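Long-range contacts in cytochrome P450 monooxygenase (PDB 6KBH), which probably acts as a self-sufficient monooxygenase, passing electrons from flavin mononucleotide through a [2Fe-2S] cluster to a heme within a single polypeptide: residues Gly741-Val747 and Gly767-Cys773; His685-Leu690 and Glu736-Cys740. All coordinates share one frame; numbering follows the deposited sequence.

Contact 1 (Gly741-Val747 and Gly767-Cys773). With FES (Fe2/s2 (inorganic) cluster), chain D.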
loop_
_atom_site.group_PDB
_atom_site.type_symbol
_atom_site.label_atom_id
_atom_site.label_comp_id
_atom_site.label_asym_id
_atom_site.label_seq_id
_atom_site.Cartn_x
_atom_site.Cartn_y
_atom_site.Cartn_z
ATOM N N GLY A 741 -13.610 -8.754 5.660
ATOM C CA GLY A 741 -14.062 -7.788 4.682
ATOM C C GLY A 741 -12.980 -6.896 4.109
ATOM O O GLY A 741 -13.263 -6.131 3.178
ATOM N N ALA A 742 -11.753 -6.981 4.620
ATOM C CA ALA A 742 -10.694 -6.049 4.246
ATOM C C ALA A 742 -10.247 -6.173 2.792
ATOM O O ALA A 742 -9.526 -5.290 2.313
ATOM C CB ALA A 742 -9.487 -6.239 5.168
ATOM N N CYS A 743 -10.646 -7.229 2.080
ATOM C CA CYS A 743 -10.129 -7.510 0.745
ATOM C C CYS A 743 -11.141 -7.215 -0.360
ATOM O O CYS A 743 -10.984 -7.698 -1.482
ATOM C CB CYS A 743 -9.673 -8.966 0.661
ATOM S SG CYS A 743 -11.037 -10.149 0.594
ATOM N N GLU A 744 -12.170 -6.428 -0.065
ATOM C CA GLU A 744 -13.222 -6.139 -1.031
ATOM C C GLU A 744 -12.703 -5.280 -2.185
ATOM O O GLU A 744 -11.895 -4.369 -1.986
ATOM C CB GLU A 744 -14.370 -5.436 -0.310
ATOM C CG GLU A 744 -15.601 -5.192 -1.132
ATOM C CD GLU A 744 -16.738 -4.628 -0.303
ATOM O OE1 GLU A 744 -16.506 -4.318 0.884
ATOM O OE2 GLU A 744 -17.863 -4.500 -0.830
ATOM N N VAL A 745 -13.178 -5.562 -3.397
ATOM C CA VAL A 745 -12.739 -4.820 -4.581
ATOM C C VAL A 745 -13.853 -4.799 -5.631
ATOM O O VAL A 745 -14.576 -5.792 -5.789
ATOM C CB VAL A 745 -11.422 -5.410 -5.137
ATOM C CG1 VAL A 745 -11.671 -6.670 -5.952
ATOM C CG2 VAL A 745 -10.647 -4.378 -5.945
ATOM N N PRO A 746 -14.041 -3.689 -6.354
ATOM C CA PRO A 746 -15.217 -3.559 -7.230
ATOM C C PRO A 746 -15.132 -4.392 -8.503
ATOM O O PRO A 746 -14.068 -4.538 -9.109
ATOM C CB PRO A 746 -15.249 -2.059 -7.560
ATOM C CG PRO A 746 -14.500 -1.403 -6.466
ATOM C CD PRO A 746 -13.417 -2.378 -6.094
ATOM N N VAL A 747 -16.292 -4.902 -8.924
ATOM C CA VAL A 747 -16.445 -5.726 -10.123
ATOM C C VAL A 747 -17.204 -4.920 -11.167
ATOM O O VAL A 747 -18.350 -4.515 -10.933
ATOM C CB VAL A 747 -17.186 -7.036 -9.821
ATOM C CG1 VAL A 747 -17.266 -7.904 -11.077
ATOM C CG2 VAL A 747 -16.518 -7.778 -8.689
ATOM N N GLY A 767 -23.781 -8.105 -7.672
ATOM C CA GLY A 767 -22.518 -8.389 -8.328
ATOM C C GLY A 767 -21.603 -7.198 -8.499
ATOM O O GLY A 767 -20.690 -7.242 -9.328
ATOM N N LYS A 768 -21.820 -6.128 -7.738
ATOM C CA LYS A 768 -20.981 -4.941 -7.839
ATOM C C LYS A 768 -19.650 -5.091 -7.116
ATOM O O LYS A 768 -18.805 -4.196 -7.223
ATOM C CB LYS A 768 -21.722 -3.728 -7.271
ATOM C CG LYS A 768 -23.073 -3.446 -7.906
ATOM C CD LYS A 768 -23.174 -1.984 -8.321
ATOM C CE LYS A 768 -24.452 -1.707 -9.101
ATOM N NZ LYS A 768 -25.481 -1.006 -8.277
ATOM N N THR A 769 -19.439 -6.191 -6.396
ATOM C CA THR A 769 -18.331 -6.264 -5.457
ATOM C C THR A 769 -17.919 -7.716 -5.255
ATOM O O THR A 769 -18.690 -8.644 -5.512
ATOM C CB THR A 769 -18.712 -5.616 -4.123
ATOM O OG1 THR A 769 -17.605 -5.691 -3.227
ATOM C CG2 THR A 769 -19.912 -6.320 -3.504
ATOM N N MET A 770 -16.688 -7.900 -4.779
ATOM C CA MET A 770 -16.105 -9.226 -4.634
ATOM C C MET A 770 -15.042 -9.204 -3.545
ATOM O O MET A 770 -14.371 -8.189 -3.331
ATOM C CB MET A 770 -15.507 -9.714 -5.961
ATOM C CG MET A 770 -14.329 -10.665 -5.833
ATOM S SD MET A 770 -14.102 -11.716 -7.274
ATOM C CE MET A 770 -13.950 -10.483 -8.548
ATOM N N MET A 771 -14.899 -10.334 -2.855
ATOM C CA MET A 771 -13.871 -10.516 -1.838
ATOM C C MET A 771 -12.674 -11.229 -2.458
ATOM O O MET A 771 -12.806 -12.342 -2.979
ATOM C CB MET A 771 -14.421 -11.297 -0.649
ATOM C CG MET A 771 -15.684 -10.684 -0.083
ATOM S SD MET A 771 -15.535 -8.946 0.349
ATOM C CE MET A 771 -14.192 -9.031 1.518
ATOM N N THR A 772 -11.508 -10.589 -2.370
ATOM C CA THR A 772 -10.354 -10.963 -3.180
ATOM C C THR A 772 -9.777 -12.320 -2.790
ATOM O O THR A 772 -9.163 -12.991 -3.628
ATOM C CB THR A 772 -9.294 -9.868 -3.058
ATOM O OG1 THR A 772 -9.922 -8.592 -3.211
ATOM C CG2 THR A 772 -8.259 -10.011 -4.129
ATOM N N CYS A 773 -9.977 -12.750 -1.545
ATOM C CA CYS A 773 -9.244 -13.893 -1.015
ATOM C C CYS A 773 -9.938 -15.231 -1.234
ATOM O O CYS A 773 -9.255 -16.261 -1.319
ATOM C CB CYS A 773 -8.989 -13.702 0.482
ATOM S SG CYS A 773 -10.493 -13.707 1.480
HETATM FE FE1 FES D . -10.864 -10.763 5.226
HETATM FE FE2 FES D . -10.729 -11.590 2.357
HETATM S S1 FES D . -9.302 -10.963 3.802
HETATM S S2 FES D . -12.292 -11.383 3.779
#
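Strands 744-747 and 769-771 of the plant-type [2Fe-2S] ferredoxin domain pair antiparallel, their axes 4.6 Å apart at closest, with Val-745 and Met-770 as the hydrogen-bonded pair between the non-hydrogen-bonded pairs Glu-744/Met-771 and Pro-746/Thr-769. Val-745 N gives Met-770 O a bond of 2.9 Å, the return bond from Met-770 N is weak, and Val-747 N bonds to Lys-768 O. On the face of Glu-744 and Thr-769, the extended glutamate chain brings OE2 to Thr-769 OG1 (2.7 Å), which donates to the anti lone pair of the carboxylate. Beside them Met-771 doubles back, bent at chi2 (-54°) and chi3 (-58°): its SD lies against Glu-744 CB and its CE against Gly-741 CA (3.4 Å), facing cluster sulfur S2. On the other face the side chains of Val-747 and Met-770 meet at about a right angle, CG2 of the valine against CB of the methionine (3.5 Å), and Leu-782 and Leu-784 of strand 781-784 cover them. Just beyond the ladder, in the loops, Cys-743 SG and Cys-773 SG each bind iron FE2 at 2.3 Å. A weak bond from Cys-773 N to Cys-743 SG (3.5 Å) places an N-H beside a thiolate ligand, which would probably help to stabilise its negative charge and could thereby influence the cluster's redox potential.

Contact 2 (His685-Leu690 and Glu736-Cys740). With FMN (flavin mononucleotide), chain B; FES (Fe2/s2 (inorganic) cluster), chain D.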
loop_
_atom_site.group_PDB
_atom_site.type_symbol
_atom_site.label_atom_id
_atom_site.label_comp_id
_atom_site.label_asym_id
_atom_site.label_seq_id
_atom_site.Cartn_x
_atom_site.Cartn_y
_atom_site.Cartn_z
ATOM N N HIS A 685 -21.097 -14.300 12.023
ATOM C CA HIS A 685 -20.156 -15.349 12.375
ATOM C C HIS A 685 -18.910 -14.744 13.008
ATOM O O HIS A 685 -18.406 -13.708 12.557
ATOM C CB HIS A 685 -19.768 -16.160 11.138
ATOM C CG HIS A 685 -20.933 -16.698 10.371
ATOM N ND1 HIS A 685 -21.551 -17.887 10.694
ATOM C CD2 HIS A 685 -21.586 -16.217 9.286
ATOM C CE1 HIS A 685 -22.537 -18.113 9.843
ATOM N NE2 HIS A 685 -22.579 -17.116 8.979
ATOM N N PHE A 686 -18.427 -15.391 14.067
ATOM C CA PHE A 686 -17.149 -15.051 14.681
ATOM C C PHE A 686 -16.037 -15.992 14.240
ATOM O O PHE A 686 -14.873 -15.775 14.593
ATOM C CB PHE A 686 -17.266 -15.067 16.208
ATOM C CG PHE A 686 -18.024 -13.900 16.778
ATOM C CD1 PHE A 686 -18.788 -13.076 15.966
ATOM C CD2 PHE A 686 -17.967 -13.623 18.131
ATOM C CE1 PHE A 686 -19.475 -12.003 16.493
ATOM C CE2 PHE A 686 -18.661 -12.556 18.665
ATOM C CZ PHE A 686 -19.411 -11.743 17.846
ATOM N N SER A 687 -16.379 -17.033 13.486
ATOM C CA SER A 687 -15.443 -18.003 12.945
ATOM C C SER A 687 -15.789 -18.212 11.480
ATOM O O SER A 687 -16.859 -17.813 11.010
ATOM C CB SER A 687 -15.505 -19.332 13.715
ATOM O OG SER A 687 -15.513 -19.115 15.116
ATOM N N SER A 688 -14.868 -18.820 10.780
ATOM C CA SER A 688 -15.053 -19.083 9.407
ATOM C C SER A 688 -15.035 -20.546 9.070
ATOM O O SER A 688 -14.318 -21.331 9.637
ATOM C CB SER A 688 -14.008 -18.393 8.567
ATOM O OG SER A 688 -14.128 -18.805 7.211
ATOM N N THR A 689 -15.892 -20.884 8.141
ATOM C CA THR A 689 -16.022 -22.230 7.683
ATOM C C THR A 689 -14.931 -22.834 6.816
ATOM O O THR A 689 -14.400 -23.884 7.096
ATOM C CB THR A 689 -17.334 -22.365 6.871
ATOM O OG1 THR A 689 -17.129 -22.050 5.488
ATOM C CG2 THR A 689 -18.437 -21.494 7.424
ATOM N N LEU A 690 -14.611 -22.102 5.778
ATOM C CA LEU A 690 -13.734 -22.484 4.740
ATOM C C LEU A 690 -12.436 -22.455 5.370
ATOM O O LEU A 690 -12.344 -21.877 6.400
ATOM C CB LEU A 690 -13.890 -21.496 3.569
ATOM C CG LEU A 690 -13.582 -19.994 3.475
ATOM C CD1 LEU A 690 -12.253 -19.815 2.804
ATOM C CD2 LEU A 690 -14.600 -19.255 2.642
ATOM N N GLU A 736 -8.424 -13.440 5.392
ATOM C CA GLU A 736 -8.330 -14.375 4.270
ATOM C C GLU A 736 -9.073 -15.677 4.543
ATOM O O GLU A 736 -8.826 -16.692 3.885
ATOM C CB GLU A 736 -6.867 -14.641 3.901
ATOM C CG GLU A 736 -6.039 -13.369 3.891
ATOM C CD GLU A 736 -4.564 -13.621 3.685
ATOM O OE1 GLU A 736 -4.202 -14.744 3.275
ATOM O OE2 GLU A 736 -3.766 -12.694 3.938
ATOM N N GLU A 737 -9.976 -15.653 5.520
ATOM C CA GLU A 737 -10.939 -16.717 5.753
ATOM C C GLU A 737 -12.333 -16.326 5.284
ATOM O O GLU A 737 -13.287 -17.077 5.510
ATOM C CB GLU A 737 -10.967 -17.080 7.243
ATOM C CG GLU A 737 -9.596 -17.358 7.846
ATOM C CD GLU A 737 -9.648 -17.616 9.343
ATOM O OE1 GLU A 737 -10.761 -17.634 9.912
ATOM O OE2 GLU A 737 -8.572 -17.801 9.951
ATOM N N GLY A 738 -12.467 -15.167 4.640
ATOM C CA GLY A 738 -13.751 -14.676 4.188
ATOM C C GLY A 738 -14.578 -13.986 5.245
ATOM O O GLY A 738 -15.791 -13.843 5.066
ATOM N N ILE A 739 -13.962 -13.533 6.336
ATOM C CA ILE A 739 -14.708 -13.125 7.515
ATOM C C ILE A 739 -14.598 -11.629 7.818
ATOM O O ILE A 739 -15.539 -11.059 8.381
ATOM C CB ILE A 739 -14.279 -13.966 8.740
ATOM C CG1 ILE A 739 -15.350 -13.921 9.828
ATOM C CG2 ILE A 739 -12.947 -13.494 9.301
ATOM C CD1 ILE A 739 -15.073 -14.850 10.984
ATOM N N CYS A 740 -13.497 -10.970 7.452
ATOM C CA CYS A 740 -13.255 -9.615 7.934
ATOM C C CYS A 740 -13.699 -8.526 6.968
ATOM O O CYS A 740 -14.128 -7.458 7.418
ATOM C CB CYS A 740 -11.770 -9.423 8.263
ATOM S SG CYS A 740 -10.702 -9.140 6.842
HETATM N N1 FMN B . -14.960 -12.075 14.539
HETATM C C2 FMN B . -15.470 -11.500 13.440
HETATM O O2 FMN B . -15.116 -11.936 12.297
HETATM N N3 FMN B . -16.336 -10.480 13.500
HETATM C C4 FMN B . -16.713 -10.015 14.708
HETATM O O4 FMN B . -17.590 -8.985 14.797
HETATM C C4A FMN B . -16.202 -10.595 15.867
HETATM N N5 FMN B . -16.586 -10.121 17.064
HETATM C C5A FMN B . -16.084 -10.684 18.169
HETATM C C6 FMN B . -16.500 -10.174 19.385
HETATM C C7 FMN B . -16.018 -10.715 20.553
HETATM C C7M FMN B . -16.561 -10.044 21.839
HETATM C C8 FMN B . -15.112 -11.783 20.529
HETATM C C8M FMN B . -14.550 -12.408 21.790
HETATM C C9 FMN B . -14.708 -12.304 19.304
HETATM C C9A FMN B . -15.180 -11.750 18.111
HETATM N N10 FMN B . -14.801 -12.229 16.905
HETATM C C10 FMN B . -15.303 -11.653 15.778
HETATM C "C1'" FMN B . -13.813 -13.345 16.772
HETATM C "C2'" FMN B . -12.388 -12.853 16.796
HETATM O "O2'" FMN B . -12.037 -12.115 15.699
HETATM C "C3'" FMN B . -11.420 -14.001 16.929
HETATM O "O3'" FMN B . -11.557 -14.977 15.931
HETATM C "C4'" FMN B . -11.517 -14.649 18.328
HETATM O "O4'" FMN B . -11.567 -13.846 19.445
HETATM C "C5'" FMN B . -10.274 -15.540 18.629
HETATM O "O5'" FMN B . -8.977 -15.030 18.232
HETATM P P FMN B . -7.771 -16.033 18.165
HETATM O O1P FMN B . -6.718 -15.507 17.224
HETATM O O2P FMN B . -7.141 -16.206 19.510
HETATM O O3P FMN B . -8.303 -17.347 17.685
HETATM FE FE1 FES D . -10.864 -10.763 5.226
HETATM FE FE2 FES D . -10.729 -11.590 2.357
HETATM S S1 FES D . -9.302 -10.963 3.802
HETATM S S2 FES D . -12.292 -11.383 3.779
#
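Ile-739 and the backbone of residues 685-687 meet beside the FMN, where the cluster-binding loop of the plant-type ferredoxin domain, with its Cys-x4-Cys-x2-Cys motif, faces the flavin-binding part of the chain. Ile-739 has CG1 anti to the backbone N (chi1 -160°) and stays extended beyond it, which carries CD1 to Phe-686 C (3.6 Å) and Ser-687 O (3.5 Å) and lays this branch alongside the flavin carbonyl O2. The neighbouring Phe-686 turns the other way and spreads one face of its ring over the central ring of the isoalloxazine, with FMN N5 3.3 Å above the phenyl plane and offset toward its rim. An alanine in place of Phe-686 would remove that aromatic cover and is likely to leave the flavin less firmly fixed on this side. Cys-740, next to Ile-739, binds iron FE1 through SG (2.3 Å), so one short piece of loop touches both cofactors. Farther out, His-685 ND1 is hydrogen-bonded to Glu-663, tying the start of segment 685-690 to helix 663-672. Glu-737 sets its CB against Ser-688 CB (3.6 Å), while its carboxylate forms a salt bridge with Arg-545, a residue that binds FMN. The carbonyl of Glu-737 also faces the branched end of Leu-690, with CG 3.6 Å from O. The same oxygen accepts a hydrogen bond from Ser-688 OG (2.6 Å), the hydroxyl lying 18° from the carbonyl plane.

In the fold
Along the chain both segments of contact 2 precede those of contact 1, and the two centres lie 15 Å apart. Both use the cluster loop: segment 736-740 runs directly into 741-747, so the shared [2Fe-2S] cluster sits where the two contacts meet, and Cys-773 SG packs on Glu-736 CA (3.6 Å). Contact 1 is internal to the ferredoxin domain and pairs two of its strands, 744-747 and 769-771. Contact 2 joins that domain to the region following strand 681-685, the edge strand of the five-stranded parallel sheet. Contact 1 holds one cluster iron and contact 2 brings the loop against FMN, an arrangement consistent with electron transfer from FMN to the cluster on the way to the heme.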